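Local coordinates for protein esterase YbfF (Escherichia coli, PDB 3BF7) that probably hydrolyses ester or thioester bonds as an esterase of the alpha/beta hydrolase fold with a helical cap, at residues N52-Y64 with R172-I185. The protein carries 1 engineered substitution. Numbering follows the deposited sequence.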
ATOM      1  N   ASN A  52      -2.058  12.014  -3.686  1.00  6.08           N
ATOM      2  CA  ASN A  52      -3.047  11.803  -4.733  1.00  6.67           C
ATOM      3  C   ASN A  52      -4.118  10.773  -4.395  1.00  5.94           C
ATOM      4  O   ASN A  52      -4.859  10.329  -5.278  1.00  6.83           O
ATOM      5  CB  ASN A  52      -2.351  11.440  -6.049  1.00  7.43           C
ATOM      6  CG  ASN A  52      -1.528  12.588  -6.599  1.00  7.59           C
ATOM      7  OD1 ASN A  52      -0.352  12.423  -6.935  1.00  9.64           O
ATOM      8  ND2 ASN A  52      -2.142  13.761  -6.692  1.00  7.00           N
ATOM      9  N   HIS A  53      -4.199  10.402  -3.119  1.00  6.17           N
ATOM     10  CA  HIS A  53      -5.206   9.459  -2.632  1.00  6.02           C
ATOM     11  C   HIS A  53      -5.862  10.021  -1.373  1.00  5.88           C
ATOM     12  O   HIS A  53      -5.294  10.884  -0.696  1.00  6.11           O
ATOM     13  CB  HIS A  53      -4.583   8.097  -2.292  1.00  6.18           C
ATOM     14  CG  HIS A  53      -4.003   7.384  -3.473  1.00  5.45           C
ATOM     15  ND1 HIS A  53      -4.595   6.284  -4.061  1.00  6.96           N
ATOM     16  CD2 HIS A  53      -2.889   7.639  -4.195  1.00  4.11           C
ATOM     17  CE1 HIS A  53      -3.866   5.893  -5.093  1.00  4.19           C
ATOM     18  NE2 HIS A  53      -2.826   6.698  -5.194  1.00  7.99           N
ATOM     19  N   GLY A  54      -7.056   9.518  -1.068  1.00  6.20           N
ATOM     20  CA  GLY A  54      -7.770   9.948   0.121  1.00  6.92           C
ATOM     21  C   GLY A  54      -7.835  11.450   0.261  1.00  5.80           C
ATOM     22  O   GLY A  54      -8.224  12.145  -0.678  1.00  6.73           O
ATOM     23  N   LEU A  55      -7.461  11.951   1.435  1.00  6.41           N
ATOM     24  CA  LEU A  55      -7.472  13.382   1.671  1.00  6.47           C
ATOM     25  C   LEU A  55      -6.062  13.960   1.763  1.00  6.50           C
ATOM     26  O   LEU A  55      -5.847  15.009   2.370  1.00  7.03           O
ATOM     27  CB  LEU A  55      -8.305  13.715   2.919  1.00  7.19           C
ATOM     28  CG  LEU A  55      -9.819  13.511   2.731  1.00  7.68           C
ATOM     29  CD1 LEU A  55     -10.534  13.729   4.054  1.00  8.53           C
ATOM     30  CD2 LEU A  55     -10.366  14.458   1.662  1.00  9.15           C
ATOM     31  N   SER A  56      -5.094  13.268   1.168  1.00  6.63           N
ATOM     32  CA  SER A  56      -3.733  13.789   1.130  1.00  6.71           C
ATOM     33  C   SER A  56      -3.656  14.790  -0.022  1.00  7.54           C
ATOM     34  O   SER A  56      -4.521  14.814  -0.901  1.00  7.88           O
ATOM     35  CB  SER A  56      -2.712  12.668   0.917  1.00  7.24           C
ATOM     36  OG  SER A  56      -2.212  12.225   2.166  1.00  6.79           O
ATOM     37  N   PRO A  57      -2.623  15.640  -0.030  1.00  9.17           N
ATOM     38  CA  PRO A  57      -2.480  16.629  -1.101  1.00  9.49           C
ATOM     39  C   PRO A  57      -2.317  16.011  -2.488  1.00  9.48           C
ATOM     40  O   PRO A  57      -1.921  14.845  -2.625  1.00  8.84           O
ATOM     41  CB  PRO A  57      -1.235  17.412  -0.687  1.00 11.49           C
ATOM     42  CG  PRO A  57      -1.226  17.283   0.810  1.00 12.42           C
ATOM     43  CD  PRO A  57      -1.587  15.829   0.999  1.00 10.46           C
ATOM     44  N   ARG A  58      -2.633  16.804  -3.509  1.00  9.67           N
ATOM     45  CA  ARG A  58      -2.499  16.391  -4.904  1.00 10.45           C
ATOM     46  C   ARG A  58      -1.209  16.981  -5.441  1.00  9.90           C
ATOM     47  O   ARG A  58      -0.825  18.099  -5.090  1.00 11.47           O
ATOM     48  CB  ARG A  58      -3.650  16.915  -5.766  1.00 11.38           C
ATOM     49  CG  ARG A  58      -4.942  16.115  -5.723  1.00 14.13           C
ATOM     50  CD  ARG A  58      -5.740  16.411  -4.480  1.00 14.02           C
ATOM     51  NE  ARG A  58      -5.681  15.314  -3.524  1.00 13.24           N
ATOM     52  CZ  ARG A  58      -6.350  14.174  -3.650  1.00 14.22           C
ATOM     53  NH1 ARG A  58      -7.139  13.971  -4.698  1.00 15.27           N
ATOM     54  NH2 ARG A  58      -6.239  13.238  -2.719  1.00 11.63           N
ATOM     55  N   GLU A  59      -0.565  16.230  -6.324  1.00  8.95           N
ATOM     56  CA  GLU A  59       0.691  16.637  -6.933  1.00 10.41           C
ATOM     57  C   GLU A  59       0.814  15.903  -8.264  1.00  9.20           C
ATOM     58  O   GLU A  59       0.524  14.719  -8.335  1.00  9.34           O
ATOM     59  CB  GLU A  59       1.813  16.244  -5.994  1.00 14.20           C
ATOM     60  CG  GLU A  59       1.920  17.151  -4.806  1.00 18.19           C
ATOM     61  CD  GLU A  59       2.208  18.580  -5.173  1.00 20.53           C
ATOM     62  OE1 GLU A  59       3.072  18.839  -6.028  1.00 21.77           O
ATOM     63  OE2 GLU A  59       1.579  19.459  -4.581  1.00 23.72           O
ATOM     64  N   PRO A  60       1.215  16.595  -9.337  1.00  8.19           N
ATOM     65  CA  PRO A  60       1.338  15.924 -10.634  1.00  9.49           C
ATOM     66  C   PRO A  60       2.430  14.869 -10.712  1.00  9.83           C
ATOM     67  O   PRO A  60       2.413  14.018 -11.608  1.00 12.31           O
ATOM     68  CB  PRO A  60       1.588  17.072 -11.613  1.00  9.68           C
ATOM     69  CG  PRO A  60       0.929  18.225 -10.966  1.00 13.58           C
ATOM     70  CD  PRO A  60       1.296  18.047  -9.502  1.00  9.72           C
ATOM     71  N   VAL A  61       3.393  14.936  -9.798  1.00 10.48           N
ATOM     72  CA  VAL A  61       4.490  13.971  -9.771  1.00 11.33           C
ATOM     73  C   VAL A  61       4.124  12.742  -8.948  1.00 10.42           C
ATOM     74  O   VAL A  61       3.663  12.847  -7.803  1.00 10.87           O
ATOM     75  CB  VAL A  61       5.767  14.599  -9.169  1.00 11.18           C
ATOM     76  CG1 VAL A  61       6.864  13.541  -9.042  1.00 10.68           C
ATOM     77  CG2 VAL A  61       6.244  15.739 -10.057  1.00 11.29           C
ATOM     78  N   MET A  62       4.328  11.573  -9.540  1.00 11.17           N
ATOM     79  CA  MET A  62       4.025  10.324  -8.868  1.00 13.02           C
ATOM     80  C   MET A  62       5.105   9.283  -9.172  1.00 13.81           C
ATOM     81  O   MET A  62       5.007   8.547 -10.153  1.00 17.84           O
ATOM     82  CB  MET A  62       2.653   9.825  -9.331  1.00 15.68           C
ATOM     83  CG  MET A  62       2.014   8.808  -8.415  1.00 15.65           C
ATOM     84  SD  MET A  62       1.553   9.506  -6.821  1.00  9.65           S
ATOM     85  CE  MET A  62       0.662   8.105  -6.128  1.00 12.35           C
ATOM     86  N   ASN A  63       6.149   9.252  -8.348  1.00 12.15           N
ATOM     87  CA  ASN A  63       7.229   8.281  -8.495  1.00 11.00           C
ATOM     88  C   ASN A  63       7.610   7.819  -7.094  1.00  9.59           C
ATOM     89  O   ASN A  63       7.223   8.442  -6.102  1.00  8.97           O
ATOM     90  CB  ASN A  63       8.432   8.872  -9.252  1.00 12.35           C
ATOM     91  CG  ASN A  63       9.051  10.065  -8.555  1.00 12.69           C
ATOM     92  OD1 ASN A  63       9.606   9.951  -7.463  1.00 14.94           O
ATOM     93  ND2 ASN A  63       8.970  11.222  -9.197  1.00 12.57           N
ATOM     94  N   TYR A  64       8.360   6.730  -6.997  1.00 10.44           N
ATOM     95  CA  TYR A  64       8.681   6.212  -5.684  1.00  8.32           C
ATOM     96  C   TYR A  64       9.622   7.034  -4.813  1.00  9.25           C
ATOM     97  O   TYR A  64       9.451   7.066  -3.596  1.00  8.40           O
ATOM     98  CB  TYR A  64       9.077   4.740  -5.819  1.00  8.60           C
ATOM     99  CG  TYR A  64       7.844   3.934  -6.180  1.00  7.54           C
ATOM    100  CD1 TYR A  64       6.764   3.865  -5.296  1.00  7.72           C
ATOM    101  CD2 TYR A  64       7.699   3.348  -7.439  1.00  7.91           C
ATOM    102  CE1 TYR A  64       5.575   3.247  -5.653  1.00  8.08           C
ATOM    103  CE2 TYR A  64       6.507   2.725  -7.807  1.00  8.15           C
ATOM    104  CZ  TYR A  64       5.449   2.681  -6.907  1.00  8.15           C
ATOM    105  OH  TYR A  64       4.259   2.082  -7.251  1.00  8.75           O
ATOM    106  N   ARG A 172     -12.005  10.288  -4.381  1.00  8.03           N
ATOM    107  CA  ARG A 172     -11.017  10.855  -3.474  1.00  8.24           C
ATOM    108  C   ARG A 172      -9.636  10.883  -4.120  1.00  7.85           C
ATOM    109  O   ARG A 172      -8.839  11.786  -3.855  1.00  9.11           O
ATOM    110  CB  ARG A 172     -10.977  10.055  -2.165  1.00  8.96           C
ATOM    111  CG  ARG A 172     -12.112  10.386  -1.191  1.00  9.00           C
ATOM    112  CD  ARG A 172     -11.889  11.757  -0.568  1.00  8.86           C
ATOM    113  NE  ARG A 172     -13.064  12.325   0.094  1.00 10.50           N
ATOM    114  CZ  ARG A 172     -13.392  12.132   1.369  1.00 11.60           C
ATOM    115  NH1 ARG A 172     -12.642  11.371   2.154  1.00 11.49           N
ATOM    116  NH2 ARG A 172     -14.462  12.736   1.871  1.00 14.12           N
ATOM    117  N   PHE A 173      -9.346   9.894  -4.964  1.00  7.23           N
ATOM    118  CA  PHE A 173      -8.049   9.866  -5.624  1.00  7.71           C
ATOM    119  C   PHE A 173      -8.021  10.752  -6.871  1.00  7.61           C
ATOM    120  O   PHE A 173      -9.059  11.057  -7.463  1.00  8.36           O
ATOM    121  CB  PHE A 173      -7.608   8.420  -5.935  1.00  8.32           C
ATOM    122  CG  PHE A 173      -8.703   7.521  -6.444  1.00  7.34           C
ATOM    123  CD1 PHE A 173      -9.304   7.753  -7.674  1.00  8.14           C
ATOM    124  CD2 PHE A 173      -9.108   6.415  -5.699  1.00  7.38           C
ATOM    125  CE1 PHE A 173     -10.289   6.890  -8.161  1.00  8.60           C
ATOM    126  CE2 PHE A 173     -10.088   5.551  -6.177  1.00  7.69           C
ATOM    127  CZ  PHE A 173     -10.679   5.790  -7.408  1.00  7.79           C
ATOM    128  N   ASN A 174      -6.816  11.177  -7.238  1.00  7.53           N
ATOM    129  CA  ASN A 174      -6.573  12.078  -8.367  1.00  8.08           C
ATOM    130  C   ASN A 174      -6.462  11.288  -9.667  1.00  7.55           C
ATOM    131  O   ASN A 174      -5.362  10.951 -10.108  1.00  8.08           O
ATOM    132  CB  ASN A 174      -5.276  12.841  -8.094  1.00  8.41           C
ATOM    133  CG  ASN A 174      -5.078  14.019  -9.016  1.00  9.08           C
ATOM    134  OD1 ASN A 174      -5.787  14.178 -10.008  1.00 10.54           O
ATOM    135  ND2 ASN A 174      -4.098  14.853  -8.695  1.00  9.02           N
ATOM    136  N   VAL A 175      -7.601  11.022 -10.294  1.00  8.64           N
ATOM    137  CA  VAL A 175      -7.632  10.211 -11.503  1.00  8.28           C
ATOM    138  C   VAL A 175      -6.719  10.631 -12.657  1.00  8.61           C
ATOM    139  O   VAL A 175      -5.967   9.806 -13.174  1.00  8.20           O
ATOM    140  CB  VAL A 175      -9.083  10.049 -12.017  1.00  9.08           C
ATOM    141  CG1 VAL A 175      -9.112   9.106 -13.212  1.00 11.71           C
ATOM    142  CG2 VAL A 175      -9.966   9.507 -10.896  1.00  9.65           C
ATOM    143  N   PRO A 176      -6.754  11.909 -13.072  1.00  9.26           N
ATOM    144  CA  PRO A 176      -5.883  12.315 -14.182  1.00 10.33           C
ATOM    145  C   PRO A 176      -4.397  12.070 -13.931  1.00  9.74           C
ATOM    146  O   PRO A 176      -3.662  11.684 -14.837  1.00  9.56           O
ATOM    147  CB  PRO A 176      -6.199  13.800 -14.344  1.00 12.63           C
ATOM    148  CG  PRO A 176      -7.628  13.886 -13.913  1.00 13.10           C
ATOM    149  CD  PRO A 176      -7.651  13.012 -12.682  1.00  9.96           C
ATOM    150  N   VAL A 177      -3.954  12.301 -12.699  1.00  9.54           N
ATOM    151  CA  VAL A 177      -2.553  12.104 -12.358  1.00  9.11           C
ATOM    152  C   VAL A 177      -2.199  10.623 -12.266  1.00  7.64           C
ATOM    153  O   VAL A 177      -1.132  10.212 -12.722  1.00  8.27           O
ATOM    154  CB  VAL A 177      -2.198  12.824 -11.039  1.00  8.96           C
ATOM    155  CG1 VAL A 177      -0.793  12.448 -10.594  1.00  9.91           C
ATOM    156  CG2 VAL A 177      -2.284  14.334 -11.245  1.00 10.57           C
ATOM    157  N   LEU A 178      -3.084   9.817 -11.686  1.00  7.53           N
ATOM    158  CA  LEU A 178      -2.807   8.389 -11.587  1.00  6.67           C
ATOM    159  C   LEU A 178      -2.730   7.778 -12.985  1.00  7.50           C
ATOM    160  O   LEU A 178      -1.982   6.828 -13.217  1.00  7.97           O
ATOM    161  CB  LEU A 178      -3.872   7.689 -10.739  1.00  7.14           C
ATOM    162  CG  LEU A 178      -3.900   8.160  -9.278  1.00  8.33           C
ATOM    163  CD1 LEU A 178      -4.941   7.366  -8.506  1.00  9.22           C
ATOM    164  CD2 LEU A 178      -2.522   7.996  -8.643  1.00  9.51           C
ATOM    165  N   TRP A 179      -3.497   8.330 -13.921  1.00  8.58           N
ATOM    166  CA  TRP A 179      -3.463   7.845 -15.296  1.00  8.35           C
ATOM    167  C   TRP A 179      -2.165   8.288 -15.960  1.00  8.64           C
ATOM    168  O   TRP A 179      -1.426   7.479 -16.520  1.00  8.52           O
ATOM    169  CB  TRP A 179      -4.653   8.392 -16.092  1.00  9.95           C
ATOM    170  CG  TRP A 179      -4.591   8.056 -17.558  1.00 10.17           C
ATOM    171  CD1 TRP A 179      -4.055   8.820 -18.558  1.00 12.18           C
ATOM    172  CD2 TRP A 179      -5.056   6.853 -18.178  1.00 11.14           C
ATOM    173  NE1 TRP A 179      -4.158   8.165 -19.762  1.00 13.34           N
ATOM    174  CE2 TRP A 179      -4.769   6.955 -19.557  1.00 11.97           C
ATOM    175  CE3 TRP A 179      -5.685   5.697 -17.701  1.00 10.10           C
ATOM    176  CZ2 TRP A 179      -5.093   5.944 -20.466  1.00 12.48           C
ATOM    177  CZ3 TRP A 179      -6.006   4.692 -18.605  1.00 11.16           C
ATOM    178  CH2 TRP A 179      -5.708   4.823 -19.972  1.00 12.40           C
ATOM    179  N   ASP A 180      -1.882   9.582 -15.883  1.00  9.25           N
ATOM    180  CA  ASP A 180      -0.684  10.135 -16.494  1.00  9.41           C
ATOM    181  C   ASP A 180       0.605   9.500 -15.979  1.00  9.38           C
ATOM    182  O   ASP A 180       1.532   9.240 -16.746  1.00  9.78           O
ATOM    183  CB  ASP A 180      -0.631  11.641 -16.252  1.00 10.15           C
ATOM    184  CG  ASP A 180       0.569  12.285 -16.899  1.00 11.70           C
ATOM    185  OD1 ASP A 180       0.594  12.373 -18.144  1.00 13.26           O
ATOM    186  OD2 ASP A 180       1.494  12.689 -16.168  1.00 11.83           O
ATOM    187  N   GLN A 181       0.655   9.242 -14.677  1.00  8.76           N
ATOM    188  CA  GLN A 181       1.842   8.680 -14.049  1.00  8.31           C
ATOM    189  C   GLN A 181       1.813   7.164 -13.901  1.00  7.79           C
ATOM    190  O   GLN A 181       2.719   6.580 -13.310  1.00  7.60           O
ATOM    191  CB  GLN A 181       2.026   9.324 -12.673  1.00  8.40           C
ATOM    192  CG  GLN A 181       2.162  10.836 -12.730  1.00  9.08           C
ATOM    193  CD  GLN A 181       3.526  11.265 -13.205  1.00 10.09           C
ATOM    194  OE1 GLN A 181       4.499  11.192 -12.459  1.00  9.62           O
ATOM    195  NE2 GLN A 181       3.613  11.702 -14.459  1.00 11.48           N
ATOM    196  N   TYR A 182       0.792   6.525 -14.459  1.00  7.54           N
ATOM    197  CA  TYR A 182       0.648   5.078 -14.337  1.00  7.23           C
ATOM    198  C   TYR A 182       1.906   4.253 -14.612  1.00  7.19           C
ATOM    199  O   TYR A 182       2.225   3.345 -13.846  1.00  7.18           O
ATOM    200  CB  TYR A 182      -0.491   4.583 -15.227  1.00  7.25           C
ATOM    201  CG  TYR A 182      -0.842   3.134 -14.988  1.00  7.02           C
ATOM    202  CD1 TYR A 182      -1.602   2.750 -13.882  1.00  7.13           C
ATOM    203  CD2 TYR A 182      -0.392   2.143 -15.856  1.00  7.61           C
ATOM    204  CE1 TYR A 182      -1.905   1.411 -13.645  1.00  7.34           C
ATOM    205  CE2 TYR A 182      -0.687   0.801 -15.629  1.00  7.81           C
ATOM    206  CZ  TYR A 182      -1.442   0.442 -14.524  1.00  7.34           C
ATOM    207  OH  TYR A 182      -1.721  -0.890 -14.308  1.00  7.42           O
ATOM    208  N   PRO A 183       2.640   4.548 -15.699  1.00  7.26           N
ATOM    209  CA  PRO A 183       3.845   3.755 -15.967  1.00  8.33           C
ATOM    210  C   PRO A 183       4.854   3.762 -14.820  1.00  8.52           C
ATOM    211  O   PRO A 183       5.581   2.789 -14.623  1.00  8.09           O
ATOM    212  CB  PRO A 183       4.415   4.403 -17.228  1.00 10.15           C
ATOM    213  CG  PRO A 183       3.192   4.918 -17.924  1.00 12.76           C
ATOM    214  CD  PRO A 183       2.396   5.516 -16.786  1.00  8.69           C
ATOM    215  N   HIS A 184       4.901   4.863 -14.076  1.00  7.68           N
ATOM    216  CA  HIS A 184       5.837   4.978 -12.964  1.00  8.11           C
ATOM    217  C   HIS A 184       5.333   4.228 -11.743  1.00  8.37           C
ATOM    218  O   HIS A 184       6.120   3.807 -10.897  1.00 10.76           O
ATOM    219  CB  HIS A 184       6.061   6.447 -12.605  1.00  8.87           C
ATOM    220  CG  HIS A 184       6.429   7.297 -13.776  1.00  9.33           C
ATOM    221  ND1 HIS A 184       7.380   6.921 -14.699  1.00 10.40           N
ATOM    222  CD2 HIS A 184       5.964   8.503 -14.182  1.00 10.88           C
ATOM    223  CE1 HIS A 184       7.486   7.857 -15.625  1.00 10.91           C
ATOM    224  NE2 HIS A 184       6.638   8.828 -15.336  1.00 12.03           N
ATOM    225  N   ILE A 185       4.020   4.062 -11.651  1.00  8.03           N
ATOM    226  CA  ILE A 185       3.425   3.363 -10.520  1.00  8.29           C
ATOM    227  C   ILE A 185       3.595   1.848 -10.678  1.00  8.16           C
ATOM    228  O   ILE A 185       3.975   1.159  -9.728  1.00  8.25           O
ATOM    229  CB  ILE A 185       1.937   3.755 -10.382  1.00  7.97           C
ATOM    230  CG1 ILE A 185       1.838   5.263 -10.108  1.00  9.25           C
ATOM    231  CG2 ILE A 185       1.277   2.963  -9.256  1.00  9.24           C
ATOM    232  CD1 ILE A 185       0.433   5.823 -10.185  1.00 10.18           C
TER
HETATM  233  O   HOH W   1       0.659  13.957 -13.763  1.00 13.13           O
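The Arg58 guanidinium meets Arg172 O at its edge, while Asn52 CA lies over one face, 4.0 Å above the plane. Leu55 CD2 covers one face of the Arg172 guanidinium, offset toward its rim. At the Tyr64 ring edge lies Ile185 O, 2.7 Å from Tyr64 OH, and Met62 CE sits in plane at the edge of the His53 ring. Arg58 NH1 donates to Arg172 O at 2.9 Å, 17° out of the guanidinium plane, and NH2 adds a weak second bond. Another edge, NE and NH2, grips Ser56 O side-on, so the group is fixed in rotation; bends at chi2 and chi3 fold the chain back to this place. With alanine in place of Arg58, Arg172 O and Ser56 O would probably lose these donors, and with them the tie from the turn of residues 53-56 to Arg172. Asn174 N donates to Asn52 O at 2.9 Å, nearly straight at 163°. Further along the loop, Val177 CG1 rests 3.5 Å from Glu59 O. Gln181 OE1 accepts from Met62 N (2.9 Å), its NE2 held by Asp180 OD2, and a water links that carboxylate to Pro60 O. Met62 CG lies 3.8 Å from Ile185 CD1, its CE near Leu178 CD2. The contact joins the loop following strand 45-48 to the short helices 175-180 and 182-186, consistent with the seam between an alpha/beta hydrolase core and its helical cap.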